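Local coordinates for replicase polyprotein 1a (Avian infectious bronchitis virus, PDB 3LD1) that is the precursor of the viral non-structural proteins, among them nsp2, whose nsp2a fragment modelled here has no firmly established function, at residues K28-A33 / A204-A209; R335-P340 / H348-C353; I5-D10 / R42-G47; P12-D17 / A137-V142; A264-V269 / K280-V285. The protein carries 3 engineered substitutions. One frame throughout, in Å; residues are numbered along the deposited sequence.

How the interactions relate
Interactions 1, 3 and 4 belong to the helix-rich part of the chain, whereas interactions 2 and 5 are hairpins in its strand-rich end. Helix 30-46 serves interaction 1 at its first turn and interaction 3 at its last; interaction 4 uses helix 13-20, which lies between strand 4-8 of interaction 3 and helix 30-46. Interaction 2 is the most buried of the five, and it touches interaction 5 through Pro340 CB and Phe282 CE2, 4.2 Å apart. The others are partly buried. Backbone ladders carry interactions 2 and 5; interaction 1 is apolar with no crossing hydrogen bond, interaction 3 pairs an apolar touch with one weak bond, and interaction 4 turns on a carboxylate gripping two peptide N-H groups.

Interaction 1: K28-A33 / A204-A209; sequences KDYADA and AFAKCA
Phe205 meets Tyr30 with its CB and not with its ring. That methylene lies over one face of the tyrosine ring, with Phe205 CB 4.2 Å from the centroid of the Tyr30 ring and 28° off the normal, a CH-pi contact. The phenyl group itself leads away, into Met147, Leu150 and Val154 of helix 140-162. On the tyrosine side, CG stands anti to the backbone N (chi1 -169°), which starts the ring off toward the other helix. Next along comes Ala206. Its N approaches Tyr30 CD1 obliquely, at 3.4 Å, and its CA lies at the ring edge, in plane. Ala206 O also rests 3.8 Å from Ala31 CB, and with the CA atoms of Ala31 and Ala206 just 4.2 Å apart the two backbones almost touch. Ala209 directs its methyl toward segment 28-33: its CB is 3.4 Å from Ala31 N and 4.0 Å from Tyr30 CB. No hydrogen bond spans the contact. The polar groups find partners elsewhere, Tyr30 OH on Gln135 O and Asp29 OD2 in a salt bridge with Lys210, while Asp29 OD1 accepts from Asp32 N at 2.9 Å. What results is close alanine-lined helix packing, the C-terminal end of helix 194-207 set against the Asp-capped N-terminus of helix 30-46.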
# COMPACT_ATOMS: atom_id res chain seq x y z
N LYS A 28 3.68 6.51 15.58
CA LYS A 28 2.83 5.34 15.66
C LYS A 28 3.36 4.27 14.67
O LYS A 28 3.52 3.08 15.07
CB LYS A 28 1.34 5.79 15.42
CG LYS A 28 0.20 4.71 14.95
CD LYS A 28 0.22 3.29 15.73
CE LYS A 28 -1.17 2.86 16.27
NZ LYS A 28 -2.29 3.06 15.27
N ASP A 29 3.65 4.69 13.42
CA ASP A 29 4.18 3.81 12.33
C ASP A 29 4.73 4.76 11.27
O ASP A 29 4.88 5.95 11.56
CB ASP A 29 3.06 2.97 11.68
CG ASP A 29 1.84 3.81 11.39
OD1 ASP A 29 2.02 4.91 10.77
OD2 ASP A 29 0.73 3.43 11.88
N TYR A 30 4.95 4.26 10.05
CA TYR A 30 5.54 5.06 8.99
C TYR A 30 4.59 6.14 8.51
O TYR A 30 5.00 7.26 8.15
CB TYR A 30 5.98 4.20 7.81
CG TYR A 30 6.81 4.97 6.82
CD1 TYR A 30 6.23 5.66 5.77
CD2 TYR A 30 8.19 5.09 6.99
CE1 TYR A 30 7.00 6.42 4.86
CE2 TYR A 30 8.98 5.87 6.09
CZ TYR A 30 8.37 6.52 5.05
OH TYR A 30 9.13 7.26 4.19
N ALA A 31 3.30 5.83 8.53
CA ALA A 31 2.32 6.85 8.21
C ALA A 31 2.43 8.04 9.15
O ALA A 31 2.51 9.20 8.68
CB ALA A 31 0.93 6.29 8.14
N ASP A 32 2.48 7.79 10.45
CA ASP A 32 2.55 8.88 11.44
C ASP A 32 3.89 9.63 11.24
O ASP A 32 3.96 10.85 11.05
CB ASP A 32 2.41 8.28 12.87
CG ASP A 32 2.16 9.37 14.03
OD1 ASP A 32 1.54 10.47 13.84
OD2 ASP A 32 2.58 9.08 15.19
N ALA A 33 4.96 8.87 11.18
CA ALA A 33 6.26 9.49 11.05
C ALA A 33 6.22 10.38 9.85
O ALA A 33 6.64 11.56 9.93
CB ALA A 33 7.32 8.43 10.90
N ALA A 204 4.34 6.43 -0.83
CA ALA A 204 3.76 5.13 -1.03
C ALA A 204 3.93 4.25 0.19
O ALA A 204 3.01 3.47 0.51
CB ALA A 204 4.36 4.46 -2.27
N PHE A 205 5.06 4.36 0.90
CA PHE A 205 5.21 3.50 2.12
C PHE A 205 4.26 3.99 3.27
O PHE A 205 3.84 3.20 4.08
CB PHE A 205 6.67 3.38 2.64
CG PHE A 205 7.57 2.39 1.85
CD1 PHE A 205 7.16 1.08 1.61
CD2 PHE A 205 8.80 2.78 1.41
CE1 PHE A 205 7.91 0.23 0.89
CE2 PHE A 205 9.61 1.93 0.72
CZ PHE A 205 9.17 0.62 0.44
N ALA A 206 3.94 5.28 3.27
CA ALA A 206 2.95 5.85 4.15
C ALA A 206 1.61 5.26 3.75
O ALA A 206 0.83 4.85 4.60
CB ALA A 206 2.90 7.42 4.01
N LYS A 207 1.36 5.14 2.44
CA LYS A 207 -0.00 4.82 2.05
C LYS A 207 -0.32 3.45 2.52
O LYS A 207 -1.47 3.13 2.78
CB LYS A 207 -0.32 5.00 0.58
CG LYS A 207 -1.84 4.87 0.27
CD LYS A 207 -2.25 5.26 -1.16
CE LYS A 207 -3.73 4.93 -1.48
NZ LYS A 207 -3.96 4.99 -2.98
N CYS A 208 0.71 2.65 2.72
CA CYS A 208 0.40 1.35 3.09
C CYS A 208 1.04 0.90 4.36
O CYS A 208 1.04 -0.29 4.69
CB CYS A 208 0.62 0.44 1.92
SG CYS A 208 2.26 0.23 1.45
N ALA A 209 1.54 1.88 5.13
CA ALA A 209 2.03 1.57 6.45
C ALA A 209 0.98 0.76 7.20
O ALA A 209 1.34 -0.26 7.84
CB ALA A 209 2.30 2.85 7.21

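Interaction 2: R335-P340 / H348-C353; sequences RFYAAP and HDVHCC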
# COMPACT_ATOMS: atom_id res chain seq x y z
N ARG A 335 -39.13 -11.26 -17.08
CA ARG A 335 -37.84 -11.84 -17.48
C ARG A 335 -37.06 -12.52 -16.35
O ARG A 335 -37.18 -12.15 -15.18
CB ARG A 335 -36.93 -10.74 -18.00
CG ARG A 335 -37.60 -9.79 -18.94
CD ARG A 335 -37.45 -10.29 -20.30
NE ARG A 335 -36.02 -10.46 -20.50
CZ ARG A 335 -35.16 -9.49 -20.80
NH1 ARG A 335 -35.59 -8.24 -21.00
NH2 ARG A 335 -33.88 -9.79 -20.92
N PHE A 336 -36.19 -13.45 -16.72
CA PHE A 336 -35.36 -14.14 -15.77
C PHE A 336 -33.91 -13.86 -15.91
O PHE A 336 -33.40 -13.58 -17.00
CB PHE A 336 -35.55 -15.62 -15.88
CG PHE A 336 -36.82 -16.11 -15.28
CD1 PHE A 336 -37.95 -16.32 -16.08
CD2 PHE A 336 -36.90 -16.36 -13.91
CE1 PHE A 336 -39.18 -16.79 -15.53
CE2 PHE A 336 -38.14 -16.82 -13.31
CZ PHE A 336 -39.29 -17.05 -14.13
N TYR A 337 -33.23 -13.99 -14.79
CA TYR A 337 -31.80 -13.85 -14.80
C TYR A 337 -31.02 -14.83 -13.91
O TYR A 337 -31.56 -15.44 -12.98
CB TYR A 337 -31.46 -12.44 -14.45
CG TYR A 337 -32.15 -11.46 -15.30
CD1 TYR A 337 -33.41 -10.97 -14.93
CD2 TYR A 337 -31.55 -10.96 -16.46
CE1 TYR A 337 -34.06 -10.00 -15.68
CE2 TYR A 337 -32.19 -10.00 -17.21
CZ TYR A 337 -33.44 -9.53 -16.80
OH TYR A 337 -34.11 -8.58 -17.53
N ALA A 338 -29.73 -14.98 -14.23
CA ALA A 338 -28.89 -15.83 -13.42
C ALA A 338 -27.65 -15.07 -12.95
O ALA A 338 -27.17 -14.11 -13.63
CB ALA A 338 -28.46 -17.05 -14.19
N ALA A 339 -27.12 -15.53 -11.80
CA ALA A 339 -25.92 -14.92 -11.24
C ALA A 339 -25.06 -15.93 -10.48
O ALA A 339 -25.57 -17.02 -10.04
CB ALA A 339 -26.25 -13.74 -10.37
N PRO A 340 -23.74 -15.61 -10.36
CA PRO A 340 -22.90 -16.53 -9.54
C PRO A 340 -23.34 -16.49 -8.10
O PRO A 340 -23.77 -15.46 -7.65
CB PRO A 340 -21.46 -16.05 -9.78
CG PRO A 340 -21.54 -15.12 -11.00
CD PRO A 340 -22.96 -14.52 -10.96
N HIS A 348 -22.42 -9.83 -8.83
CA HIS A 348 -23.18 -9.09 -9.82
C HIS A 348 -22.88 -9.46 -11.32
O HIS A 348 -23.15 -8.64 -12.21
CB HIS A 348 -23.05 -7.59 -9.60
CG HIS A 348 -23.39 -7.15 -8.22
ND1 HIS A 348 -22.76 -6.08 -7.62
CD2 HIS A 348 -24.29 -7.60 -7.32
CE1 HIS A 348 -23.27 -5.89 -6.41
NE2 HIS A 348 -24.17 -6.82 -6.20
N ASP A 349 -22.38 -10.66 -11.62
CA ASP A 349 -22.19 -10.98 -13.02
C ASP A 349 -23.43 -11.48 -13.74
O ASP A 349 -23.49 -12.63 -14.19
CB ASP A 349 -21.02 -11.88 -13.21
CG ASP A 349 -19.79 -11.32 -12.57
OD1 ASP A 349 -19.77 -11.33 -11.34
OD2 ASP A 349 -18.88 -10.81 -13.27
N VAL A 350 -24.41 -10.59 -13.87
CA VAL A 350 -25.73 -11.00 -14.24
C VAL A 350 -25.81 -11.45 -15.70
O VAL A 350 -25.42 -10.71 -16.58
CB VAL A 350 -26.78 -9.91 -13.93
CG1 VAL A 350 -28.19 -10.45 -14.26
CG2 VAL A 350 -26.75 -9.52 -12.48
N HIS A 351 -26.30 -12.67 -15.95
CA HIS A 351 -26.61 -13.13 -17.31
C HIS A 351 -28.13 -13.31 -17.57
O HIS A 351 -28.89 -13.65 -16.66
CB HIS A 351 -25.83 -14.41 -17.60
CG HIS A 351 -24.33 -14.23 -17.68
ND1 HIS A 351 -23.58 -13.77 -16.62
CD2 HIS A 351 -23.45 -14.45 -18.69
CE1 HIS A 351 -22.30 -13.71 -16.98
NE2 HIS A 351 -22.20 -14.09 -18.24
N CYS A 352 -28.58 -13.12 -18.81
CA CYS A 352 -29.97 -13.34 -19.14
C CYS A 352 -30.28 -14.80 -19.21
O CYS A 352 -29.42 -15.62 -19.61
CB CYS A 352 -30.28 -12.79 -20.50
SG CYS A 352 -29.91 -11.06 -20.67
N CYS A 353 -31.55 -15.09 -18.87
CA CYS A 353 -32.16 -16.42 -19.03
C CYS A 353 -33.49 -16.46 -19.88
O CYS A 353 -34.22 -15.46 -19.98
CB CYS A 353 -32.45 -17.02 -17.63
SG CYS A 353 -30.94 -17.51 -16.66
O HOH W 1 -33.42 -12.51 -19.96
O HOH W 2 -36.36 -14.54 -18.89
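A water joins Arg335 to Cys353 across the hairpin: Arg335 NH2 donates to water 1 at 2.9 Å, and that water donates to Cys353 O. One face of the guanidinium meets Tyr337 OH, which sits 3.5 Å above its plane, over its centre. The arginine chain bends at chi2 and chi3 on the way there. At the guanidinium edge, near its plane, lies Cys352 SG. Strands 335-342 and 345-355 form an antiparallel beta hairpin within a mixed sheet, and Ala338 and His351 form a hydrogen-bonded pair: Ala338 N gives to His351 O at 2.9 Å with a nearly straight bond (171°), and His351 N returns one to Ala338 O. On the face shared by these two, the Cys353 sulfur presses on a methyl, SG to Ala338 CB 3.5 Å. The side chains of Tyr337 and Cys352, a non-hydrogen-bonded pair, diverge; Tyr337 CB packs on Val350 CG1 at 3.8 Å. Farther along, Pro340 and Asp349 cross at about a right angle, Pro340 CG to Asp349 CB 4.0 Å, and Asp349 OD2 accepts from the backbone of Arg262. Asp349 is also the centre of an inverse gamma turn, and its O takes a bond from His351 ND1 in the plane of the imidazole, at 2.7 Å.

Interaction 3: I5-D10 / R42-G47; sequences ILVSKD and RNLQTG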
# COMPACT_ATOMS: atom_id res chain seq x y z
N ILE A 5 14.16 30.49 17.76
CA ILE A 5 15.33 30.11 16.96
C ILE A 5 15.04 30.36 15.47
O ILE A 5 14.14 29.77 14.89
CB ILE A 5 15.82 28.65 17.29
CG1 ILE A 5 16.27 28.58 18.76
CG2 ILE A 5 16.95 28.18 16.32
CD1 ILE A 5 15.16 28.22 19.70
N LEU A 6 15.82 31.24 14.86
CA LEU A 6 15.65 31.51 13.45
C LEU A 6 16.39 30.49 12.54
O LEU A 6 17.61 30.46 12.52
CB LEU A 6 16.05 32.95 13.10
CG LEU A 6 15.43 34.06 14.00
CD1 LEU A 6 16.14 35.38 13.58
CD2 LEU A 6 13.84 34.15 13.96
N VAL A 7 15.66 29.65 11.79
CA VAL A 7 16.37 28.66 11.03
C VAL A 7 16.19 28.84 9.56
O VAL A 7 15.07 28.80 9.03
CB VAL A 7 16.27 27.19 11.55
CG1 VAL A 7 15.27 27.02 12.69
CG2 VAL A 7 16.04 26.27 10.45
N SER A 8 17.33 29.12 8.94
CA SER A 8 17.46 29.31 7.55
C SER A 8 16.72 28.25 6.72
O SER A 8 16.98 27.05 6.80
CB SER A 8 18.91 29.27 7.25
OG SER A 8 19.09 30.07 6.15
N LYS A 9 15.76 28.73 5.94
CA LYS A 9 14.90 27.91 5.10
C LYS A 9 15.69 27.00 4.16
O LYS A 9 15.20 25.89 3.85
CB LYS A 9 13.93 28.80 4.28
CG LYS A 9 12.73 29.35 5.07
CD LYS A 9 12.07 30.60 4.45
CE LYS A 9 10.56 30.45 4.43
NZ LYS A 9 10.09 31.77 4.55
N ASP A 10 16.89 27.43 3.76
CA ASP A 10 17.78 26.66 2.86
C ASP A 10 18.68 25.64 3.55
O ASP A 10 19.51 25.04 2.86
CB ASP A 10 18.69 27.60 2.04
CG ASP A 10 19.55 28.51 2.95
OD1 ASP A 10 20.47 29.21 2.47
OD2 ASP A 10 19.27 28.50 4.18
N ARG A 42 6.91 21.66 6.39
CA ARG A 42 6.04 22.74 5.92
C ARG A 42 6.12 23.95 6.82
O ARG A 42 6.21 25.08 6.33
CB ARG A 42 4.57 22.34 5.88
CG ARG A 42 4.17 21.36 4.86
CD ARG A 42 2.65 21.17 4.93
NE ARG A 42 2.17 20.26 3.87
CZ ARG A 42 1.27 19.26 4.00
NH1 ARG A 42 0.79 18.93 5.19
NH2 ARG A 42 0.89 18.55 2.94
N ASN A 43 6.08 23.71 8.13
CA ASN A 43 6.13 24.78 9.13
C ASN A 43 7.33 25.65 8.90
O ASN A 43 7.24 26.87 8.93
CB ASN A 43 6.22 24.22 10.56
CG ASN A 43 4.86 24.00 11.20
OD1 ASN A 43 3.94 24.75 10.91
ND2 ASN A 43 4.75 23.00 12.10
N LEU A 44 8.47 24.99 8.68
CA LEU A 44 9.72 25.69 8.49
C LEU A 44 9.63 26.63 7.34
O LEU A 44 10.13 27.73 7.43
CB LEU A 44 10.84 24.70 8.30
CG LEU A 44 12.29 25.18 8.13
CD1 LEU A 44 12.86 25.97 9.36
CD2 LEU A 44 13.21 23.98 7.79
N GLN A 45 8.97 26.23 6.24
CA GLN A 45 8.97 27.04 5.02
C GLN A 45 8.02 28.22 5.07
O GLN A 45 8.19 29.19 4.29
CB GLN A 45 8.57 26.18 3.80
CG GLN A 45 9.55 25.08 3.51
CD GLN A 45 10.99 25.61 3.53
OE1 GLN A 45 11.31 26.62 2.86
NE2 GLN A 45 11.88 24.93 4.30
N THR A 46 6.99 28.10 5.93
CA THR A 46 6.00 29.20 6.15
C THR A 46 6.68 30.40 6.75
O THR A 46 6.28 31.49 6.47
CB THR A 46 4.74 28.82 7.06
OG1 THR A 46 5.13 28.66 8.43
CG2 THR A 46 3.99 27.54 6.53
N GLY A 47 7.73 30.24 7.56
CA GLY A 47 8.53 31.42 7.98
C GLY A 47 7.80 32.17 9.07
O GLY A 47 8.16 33.29 9.46
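Val7 and Leu44 make the tight end of this contact, where the last turns of helix 30-46 lie on strand 4-8. It is helix-on-sheet packing: the strand is an inner one of a mixed four-stranded sheet, paired with strands 57-64 and 74-76. The two side chains cross at about a right angle, and Val7 CG2 comes within 3.4 Å of Leu44 CD1. Leu44 CG stands anti to the backbone N (chi1 -177°), beside the carbonyl carbon, and the end of the side chain comes nearer to the strand than its base does. The same CD1 of Leu44 is also 3.6 Å from Val7 O. Val7 has a second apolar neighbour in Leu61 of strand 57-64, and both Val7 and Leu44 are buried.

The other end is looser and partly open to solvent. Lys9, just beyond the strand, runs its chain past the end of the helix, with CG 3.9 Å from Leu44 O. Its outer part is modelled too close to Gln45 O, so the exact placing of the ammonium group there is doubtful. Gly47 is the first residue to leave helical angles, with a positive phi (78°). Gln45 is exposed; its first bond leads away from the strand, and a bend at chi2 goes with an amide that comes back toward it. There NE2 makes one long, weak hydrogen bond to Lys9 O, 3.5 Å though fairly straight. The other amide atom of the glutamine, OE1, meets carbon instead, 3.7 Å from Lys9 CB.

Interaction 4: P12-D17 / A137-V142; sequences PEQLCD and AAKIQV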
# COMPACT_ATOMS: atom_id res chain seq x y z
N PRO A 12 20.88 22.60 4.63
CA PRO A 12 21.01 21.32 3.87
C PRO A 12 20.26 20.20 4.51
O PRO A 12 19.91 20.29 5.69
CB PRO A 12 22.53 21.03 3.79
CG PRO A 12 23.24 22.10 4.62
CD PRO A 12 22.16 23.14 5.12
N GLU A 13 19.94 19.16 3.72
CA GLU A 13 19.10 18.04 4.18
C GLU A 13 19.69 17.45 5.46
O GLU A 13 18.96 16.97 6.34
CB GLU A 13 19.11 16.88 3.17
CG GLU A 13 18.39 16.99 1.84
CD GLU A 13 19.07 17.96 0.89
OE1 GLU A 13 20.20 18.51 1.14
OE2 GLU A 13 18.45 18.21 -0.13
N GLN A 14 20.99 17.35 5.54
CA GLN A 14 21.52 16.61 6.69
C GLN A 14 21.33 17.37 7.96
O GLN A 14 21.36 16.79 9.03
CB GLN A 14 23.01 16.35 6.55
CG GLN A 14 23.76 17.63 6.36
CD GLN A 14 24.97 17.42 5.50
OE1 GLN A 14 25.29 18.25 4.57
NE2 GLN A 14 25.66 16.28 5.77
N LEU A 15 21.12 18.66 7.84
CA LEU A 15 21.23 19.56 8.97
C LEU A 15 19.80 19.62 9.38
O LEU A 15 19.45 19.44 10.59
CB LEU A 15 21.73 20.94 8.55
CG LEU A 15 21.68 21.96 9.70
CD1 LEU A 15 22.66 21.55 10.83
CD2 LEU A 15 21.98 23.40 9.26
N CYS A 16 18.98 19.76 8.36
CA CYS A 16 17.59 19.67 8.59
C CYS A 16 17.21 18.39 9.35
O CYS A 16 16.41 18.40 10.30
CB CYS A 16 16.82 19.73 7.27
SG CYS A 16 15.14 20.00 7.91
N ASP A 17 17.80 17.29 8.95
CA ASP A 17 17.60 16.02 9.63
C ASP A 17 18.08 16.05 11.08
O ASP A 17 17.37 15.56 12.02
CB ASP A 17 18.38 14.87 8.91
CG ASP A 17 17.65 14.32 7.68
OD1 ASP A 17 18.34 13.67 6.87
OD2 ASP A 17 16.41 14.49 7.55
N ALA A 137 14.03 10.55 6.72
CA ALA A 137 15.07 11.54 6.66
C ALA A 137 15.00 12.29 5.33
O ALA A 137 14.67 11.68 4.37
CB ALA A 137 16.40 10.87 6.82
N ALA A 138 15.25 13.60 5.30
CA ALA A 138 15.58 14.32 4.04
C ALA A 138 16.83 13.79 3.29
O ALA A 138 16.88 13.87 2.05
CB ALA A 138 15.73 15.86 4.29
N LYS A 139 17.87 13.37 3.97
CA LYS A 139 19.04 13.03 3.18
C LYS A 139 18.82 11.74 2.44
O LYS A 139 18.59 10.62 3.01
CB LYS A 139 20.39 13.00 3.94
CG LYS A 139 21.59 13.53 3.04
CD LYS A 139 22.93 13.02 3.41
CE LYS A 139 24.09 13.61 2.57
NZ LYS A 139 23.64 15.00 2.10
N ILE A 140 18.87 11.91 1.15
CA ILE A 140 18.40 10.86 0.30
C ILE A 140 19.11 9.55 0.62
O ILE A 140 18.49 8.47 0.83
CB ILE A 140 18.62 11.28 -1.11
CG1 ILE A 140 17.60 12.37 -1.47
CG2 ILE A 140 18.55 10.11 -2.02
CD1 ILE A 140 17.99 13.19 -2.69
N GLN A 141 20.41 9.64 0.69
CA GLN A 141 21.25 8.51 0.87
C GLN A 141 20.92 7.76 2.14
O GLN A 141 21.13 6.55 2.22
CB GLN A 141 22.70 9.06 0.85
CG GLN A 141 23.87 8.14 1.22
CD GLN A 141 25.14 8.97 1.66
OE1 GLN A 141 26.27 8.56 1.43
NE2 GLN A 141 24.93 10.15 2.26
N VAL A 142 20.33 8.43 3.14
CA VAL A 142 19.95 7.71 4.33
C VAL A 142 18.57 7.11 4.21
O VAL A 142 18.37 5.89 4.49
CB VAL A 142 20.03 8.60 5.65
CG1 VAL A 142 19.23 7.97 6.86
CG2 VAL A 142 21.48 8.91 6.00
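In the lead-in to helix 140-162, the carboxylate of Asp17 on helix 13-20 grips two successive peptide N-H groups, those of Ala138 and Lys139. Each oxygen takes one. Ala138 N donates to Asp17 OD2 at 2.7 Å through the syn lone pair, with a bent angle of 135° at the hydrogen. Lys139 N donates to Asp17 OD1 at 3.0 Å and is straighter, 158°, entering on the syn side but 24° out of the carboxylate plane. The two bonds together would fix the rotation of the group. The acid is buried, and its charge has a further partner: OD2 forms a salt bridge with Arg37 of helix 30-46. Around this grip the contacts are van der Waals ones, made by methyl and methylene groups. Ala137 CB lies 3.4 Å from Asp17 OD1, and the Ala138 methyl, pointing at helix 13-20, comes 3.7 Å from Glu13 CB. One step further out, Glu13 CG rests 3.5 Å from Ala138 O, while the carboxylate end of Glu13, an exposed residue, leads away from segment 137-142. Lys139 is itself the N-cap residue of the helix that follows. This is a bidentate side-chain-to-backbone contact, a buried aspartate on one helix accepting from two successive N-H groups at the lead-in to another.

Interaction 5: A264-V269 / K280-V285; sequences AAVKIV and KGFEVV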
# COMPACT_ATOMS: atom_id res chain seq x y z
N ALA A 264 -15.15 -10.15 -7.46
CA ALA A 264 -14.94 -11.14 -6.40
C ALA A 264 -14.20 -12.37 -6.91
O ALA A 264 -14.28 -12.70 -8.11
CB ALA A 264 -16.28 -11.59 -5.79
N ALA A 265 -13.51 -13.04 -5.98
CA ALA A 265 -12.87 -14.28 -6.27
C ALA A 265 -13.55 -15.38 -5.51
O ALA A 265 -13.79 -15.21 -4.29
CB ALA A 265 -11.46 -14.26 -5.86
N VAL A 266 -13.80 -16.50 -6.19
CA VAL A 266 -14.35 -17.64 -5.51
C VAL A 266 -13.50 -18.80 -5.86
O VAL A 266 -12.97 -18.84 -6.97
CB VAL A 266 -15.73 -17.97 -6.08
CG1 VAL A 266 -16.73 -16.83 -5.82
CG2 VAL A 266 -15.65 -18.39 -7.62
N LYS A 267 -13.40 -19.76 -4.97
CA LYS A 267 -13.01 -21.09 -5.38
C LYS A 267 -14.19 -21.91 -5.92
O LYS A 267 -15.35 -21.83 -5.40
CB LYS A 267 -12.42 -21.91 -4.26
CG LYS A 267 -12.63 -21.48 -2.88
CD LYS A 267 -11.72 -22.38 -2.02
CE LYS A 267 -11.73 -23.84 -2.57
NZ LYS A 267 -10.50 -24.19 -3.40
N ILE A 268 -13.84 -22.70 -6.96
CA ILE A 268 -14.73 -23.60 -7.60
C ILE A 268 -14.64 -24.90 -6.81
O ILE A 268 -13.57 -25.42 -6.63
CB ILE A 268 -14.24 -23.89 -9.02
CG1 ILE A 268 -14.05 -22.62 -9.83
CG2 ILE A 268 -15.20 -24.81 -9.75
CD1 ILE A 268 -12.70 -22.70 -10.59
N VAL A 269 -15.75 -25.45 -6.40
CA VAL A 269 -15.66 -26.75 -5.77
C VAL A 269 -16.45 -27.76 -6.58
O VAL A 269 -17.63 -27.49 -6.97
CB VAL A 269 -16.10 -26.73 -4.28
CG1 VAL A 269 -16.13 -25.29 -3.69
CG2 VAL A 269 -17.41 -27.28 -4.13
N LYS A 280 -21.03 -28.22 -9.82
CA LYS A 280 -20.02 -27.37 -9.26
C LYS A 280 -20.59 -26.14 -8.61
O LYS A 280 -21.62 -25.65 -9.05
CB LYS A 280 -19.11 -26.87 -10.38
CG LYS A 280 -18.25 -27.91 -10.99
CD LYS A 280 -17.41 -27.37 -12.19
CE LYS A 280 -16.36 -28.40 -12.59
NZ LYS A 280 -15.14 -27.65 -13.14
N GLY A 281 -19.85 -25.57 -7.65
CA GLY A 281 -20.28 -24.31 -7.07
C GLY A 281 -19.17 -23.35 -6.72
O GLY A 281 -17.99 -23.60 -6.96
N PHE A 282 -19.55 -22.24 -6.12
CA PHE A 282 -18.57 -21.23 -5.81
C PHE A 282 -18.55 -20.90 -4.33
O PHE A 282 -19.60 -20.97 -3.66
CB PHE A 282 -18.84 -19.99 -6.62
CG PHE A 282 -19.12 -20.23 -8.11
CD1 PHE A 282 -18.11 -20.66 -9.00
CD2 PHE A 282 -20.43 -20.00 -8.64
CE1 PHE A 282 -18.36 -20.80 -10.35
CE2 PHE A 282 -20.70 -20.16 -9.99
CZ PHE A 282 -19.65 -20.53 -10.86
N GLU A 283 -17.34 -20.62 -3.82
CA GLU A 283 -17.08 -20.11 -2.43
C GLU A 283 -16.22 -18.85 -2.46
O GLU A 283 -15.00 -18.96 -2.76
CB GLU A 283 -16.32 -21.12 -1.59
CG GLU A 283 -17.14 -22.05 -0.72
CD GLU A 283 -16.28 -23.23 -0.17
OE1 GLU A 283 -16.79 -24.38 -0.09
OE2 GLU A 283 -15.08 -23.04 0.11
N VAL A 284 -16.82 -17.70 -2.13
CA VAL A 284 -16.14 -16.41 -2.10
C VAL A 284 -14.88 -16.54 -1.25
O VAL A 284 -14.93 -17.16 -0.18
CB VAL A 284 -17.06 -15.27 -1.44
CG1 VAL A 284 -16.27 -14.09 -0.90
CG2 VAL A 284 -17.97 -14.76 -2.40
N VAL A 285 -13.78 -15.92 -1.70
CA VAL A 285 -12.60 -15.78 -0.83
C VAL A 285 -12.16 -14.30 -0.76
O VAL A 285 -12.21 -13.59 -1.80
CB VAL A 285 -11.44 -16.76 -1.24
CG1 VAL A 285 -11.76 -18.24 -0.86
CG2 VAL A 285 -11.13 -16.65 -2.69
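Strands 265-269 and 281-285 run antiparallel, the N-to-C directions of these short strand segments 145° apart, with the pairs Lys267-Glu283 and Val269-Gly281 each closed by two backbone hydrogen bonds, and a further bond from Val285 N to Ala265 O at 2.7 Å. At the non-hydrogen-bonded pair Val266-Val284, between Lys267-Glu283 and the Val285-Ala265 bond, the CA atoms come within 4.0 Å. Val266, Ile268, Phe282 and Val284 share one face of the sheet. Val266 turns one methyl to each neighbour on the opposing strand: CG2, set between the backbone N and carbonyl carbon, meets Phe282 CD1 obliquely at 3.6 Å, and CG1 faces Val284 CG2 at 4.2 Å. The other face mixes charge with aliphatic carbon. Lys267 and Glu283 lie side by side pointing the same way, Lys267 CG to Glu283 CB 3.9 Å, yet Lys267 NZ and Glu283 OE2 stay 5.9 Å apart, so aliphatic carbon does the touching. Val269 crosses the glutamate at about a right angle, its CG1 3.8 Å from Glu283 OE1. On the far flank of the lysine, the Val285 side chain crosses Lys267 at about a right angle, with Val285 CG1 3.9 Å from Lys267 CG. Strand 265-269 is paired on its other edge with 258-260, while Lys280 bonds through its backbone to Gly324 and Leu326, and Phe282 meets the ring of His325 on strand 325-332.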